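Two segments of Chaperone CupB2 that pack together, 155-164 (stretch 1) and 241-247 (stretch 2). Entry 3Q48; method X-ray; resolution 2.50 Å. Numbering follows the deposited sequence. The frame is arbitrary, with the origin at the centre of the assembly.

Stretch 1 (155-164) AAGKLQWKFL
Stretch 2 241-247: THDRALG

Stretch 1 turns before it extends. Ala156 (phi/psi -55/-32), Gly157 (-80/3) and Lys158 (-110/2) form a bend in which Lys158 N donates to Ala155 O at 2.8 Å; Leu159 (-64/141) then leads into the strand 160-163, with Trp161 at -122/152 and Lys162 at -158/157. Stretch 2 is a strand through Ala245, with His242 at -147/142 and Arg244 at -143/157, followed by Leu246 at -88/128. The two run in broadly the same direction, 33° apart, and converge: CA atoms lie 7.0 Å apart at Gly157 and His242 but 4.2 Å apart at Lys162 and Gly247.

At the close end, Gly247 N donates to Trp161 O (2.9 Å), and Phe163 N donates to Gly247 O (3.2 Å, 168°). Gly247 thus brackets Lys162, whose CA also makes a CA-H...O contact with Gly247 O at 3.5 Å. An ideal CB on Gly247 would sit a tight 3.2 Å from Trp161 O, so glycine suits this close approach.

Leu246 (m, m) supplies the main apolar contact. Its CG lies 3.8 Å from the centroid of the Phe163 ring, over one face in a CH-pi contact, while Leu246 CB meets Phe163 CE2 at 3.4 Å; Phe163 has chi1 m and chi2 -75°. Leu246 CD1 also reaches Trp161 CB at 4.1 Å. Buried Trp161 (chi1 m, chi2 71°) places CD1 4.1 Å from Arg244 CB, an oblique approach to its ring.

Arg244 (m, m, t, chi4 -94°) combines this aliphatic contact with polar reach: NH2 donates to Gly157 O at 3.2 Å, near the guanidinium plane, NH1 to Asp243 O at 2.7 Å, and NE to a water at 2.8 Å that donates to Leu159 O at 2.8 Å. His242 (m, chi2 -77°) points toward stretch 1, its NE2 3.7 Å from CB of small, buried Ala156.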

# COMPACT_ATOMS: atom_id res chain seq x y z
N ALA A 155 -12.23 3.69 8.02
CA ALA A 155 -11.32 4.82 8.06
C ALA A 155 -11.59 5.86 6.97
O ALA A 155 -11.69 7.08 7.26
CB ALA A 155 -9.88 4.35 8.05
N ALA A 156 -11.72 5.39 5.72
CA ALA A 156 -11.85 6.30 4.57
C ALA A 156 -13.02 7.25 4.81
O ALA A 156 -12.98 8.41 4.36
CB ALA A 156 -12.07 5.51 3.30
N GLY A 157 -14.04 6.77 5.52
CA GLY A 157 -15.20 7.59 5.81
C GLY A 157 -15.07 8.60 6.97
O GLY A 157 -16.06 9.26 7.29
N LYS A 158 -13.90 8.70 7.61
CA LYS A 158 -13.74 9.71 8.68
C LYS A 158 -12.80 10.81 8.22
O LYS A 158 -12.45 11.71 8.96
CB LYS A 158 -13.26 9.08 10.01
CG LYS A 158 -14.15 7.95 10.49
CD LYS A 158 -13.60 7.22 11.73
CE LYS A 158 -14.30 5.84 11.84
NZ LYS A 158 -14.26 5.19 13.18
N LEU A 159 -12.35 10.71 6.99
CA LEU A 159 -11.50 11.75 6.43
C LEU A 159 -12.32 13.03 6.36
O LEU A 159 -13.51 12.98 6.10
CB LEU A 159 -11.04 11.33 5.03
CG LEU A 159 -10.29 10.01 5.10
CD1 LEU A 159 -9.94 9.55 3.70
CD2 LEU A 159 -9.03 10.17 5.95
N GLN A 160 -11.72 14.16 6.65
CA GLN A 160 -12.47 15.39 6.47
C GLN A 160 -11.80 16.24 5.43
O GLN A 160 -10.58 16.17 5.23
CB GLN A 160 -12.73 16.11 7.81
CG GLN A 160 -11.57 16.21 8.78
CD GLN A 160 -12.02 15.85 10.20
OE1 GLN A 160 -13.15 15.36 10.37
NE2 GLN A 160 -11.15 16.05 11.21
N TRP A 161 -12.58 16.98 4.68
CA TRP A 161 -11.99 17.63 3.51
C TRP A 161 -12.16 19.13 3.58
O TRP A 161 -13.10 19.61 4.18
CB TRP A 161 -12.56 17.05 2.20
CG TRP A 161 -12.32 15.56 2.09
CD1 TRP A 161 -12.93 14.57 2.83
CD2 TRP A 161 -11.37 14.91 1.23
NE1 TRP A 161 -12.44 13.34 2.44
CE2 TRP A 161 -11.48 13.52 1.48
CE3 TRP A 161 -10.44 15.37 0.30
CZ2 TRP A 161 -10.68 12.58 0.82
CZ3 TRP A 161 -9.65 14.43 -0.37
CH2 TRP A 161 -9.78 13.05 -0.10
N LYS A 162 -11.25 19.86 2.97
CA LYS A 162 -11.38 21.31 2.91
C LYS A 162 -10.57 21.94 1.76
O LYS A 162 -9.56 21.36 1.27
CB LYS A 162 -10.98 21.95 4.24
CG LYS A 162 -9.49 22.16 4.42
CD LYS A 162 -9.22 23.12 5.57
CE LYS A 162 -7.75 22.97 5.97
NZ LYS A 162 -7.00 24.27 6.21
N PHE A 163 -11.02 23.14 1.37
CA PHE A 163 -10.28 23.97 0.43
C PHE A 163 -9.15 24.70 1.14
O PHE A 163 -9.26 25.06 2.33
CB PHE A 163 -11.19 25.02 -0.19
CG PHE A 163 -12.17 24.48 -1.20
CD1 PHE A 163 -11.75 24.10 -2.47
CD2 PHE A 163 -13.55 24.41 -0.90
CE1 PHE A 163 -12.67 23.62 -3.42
CE2 PHE A 163 -14.47 23.95 -1.83
CZ PHE A 163 -14.03 23.54 -3.10
N LEU A 164 -8.05 24.87 0.41
CA LEU A 164 -6.99 25.84 0.76
C LEU A 164 -6.95 26.90 -0.35
O LEU A 164 -6.50 28.04 -0.13
CB LEU A 164 -5.63 25.16 0.87
CG LEU A 164 -4.99 24.77 2.21
CD1 LEU A 164 -5.91 23.92 3.08
CD2 LEU A 164 -3.68 24.04 1.92
N THR A 241 -16.11 3.54 -2.56
CA THR A 241 -16.20 4.95 -2.88
C THR A 241 -16.99 5.80 -1.86
O THR A 241 -17.88 5.31 -1.19
CB THR A 241 -16.74 5.17 -4.35
OG1 THR A 241 -16.86 6.58 -4.64
CG2 THR A 241 -18.03 4.50 -4.53
N HIS A 242 -16.69 7.09 -1.80
CA HIS A 242 -17.27 7.97 -0.83
C HIS A 242 -17.41 9.33 -1.47
O HIS A 242 -16.53 9.74 -2.26
CB HIS A 242 -16.34 8.05 0.41
CG HIS A 242 -16.04 6.70 1.00
ND1 HIS A 242 -16.95 6.01 1.77
CD2 HIS A 242 -14.97 5.88 0.84
CE1 HIS A 242 -16.44 4.83 2.10
NE2 HIS A 242 -15.25 4.72 1.54
N ASP A 243 -18.52 10.01 -1.16
CA ASP A 243 -18.71 11.43 -1.45
C ASP A 243 -18.68 12.25 -0.14
O ASP A 243 -19.22 11.84 0.87
CB ASP A 243 -20.05 11.63 -2.16
CG ASP A 243 -20.04 11.16 -3.64
OD1 ASP A 243 -19.01 10.62 -4.14
OD2 ASP A 243 -21.11 11.33 -4.31
N ARG A 244 -18.05 13.42 -0.15
CA ARG A 244 -18.13 14.32 0.99
C ARG A 244 -18.19 15.75 0.52
O ARG A 244 -17.75 16.03 -0.58
CB ARG A 244 -16.92 14.16 1.90
CG ARG A 244 -16.83 12.83 2.63
CD ARG A 244 -17.99 12.63 3.58
NE ARG A 244 -17.81 11.41 4.36
CZ ARG A 244 -18.32 10.21 4.04
NH1 ARG A 244 -19.04 10.04 2.93
NH2 ARG A 244 -18.11 9.19 4.85
N ALA A 245 -18.73 16.65 1.34
CA ALA A 245 -18.65 18.09 1.09
C ALA A 245 -17.27 18.60 1.51
O ALA A 245 -16.63 18.02 2.40
CB ALA A 245 -19.73 18.80 1.86
N LEU A 246 -16.82 19.69 0.87
CA LEU A 246 -15.61 20.43 1.29
C LEU A 246 -15.90 21.50 2.33
O LEU A 246 -16.74 22.38 2.10
CB LEU A 246 -14.93 21.16 0.12
CG LEU A 246 -14.22 20.50 -1.08
CD1 LEU A 246 -12.85 19.87 -0.72
CD2 LEU A 246 -15.16 19.51 -1.78
N GLY A 247 -15.15 21.47 3.44
CA GLY A 247 -15.12 22.57 4.40
C GLY A 247 -14.64 23.84 3.70
O GLY A 247 -13.90 23.77 2.70
O HOH W 1 -16.33 12.77 6.28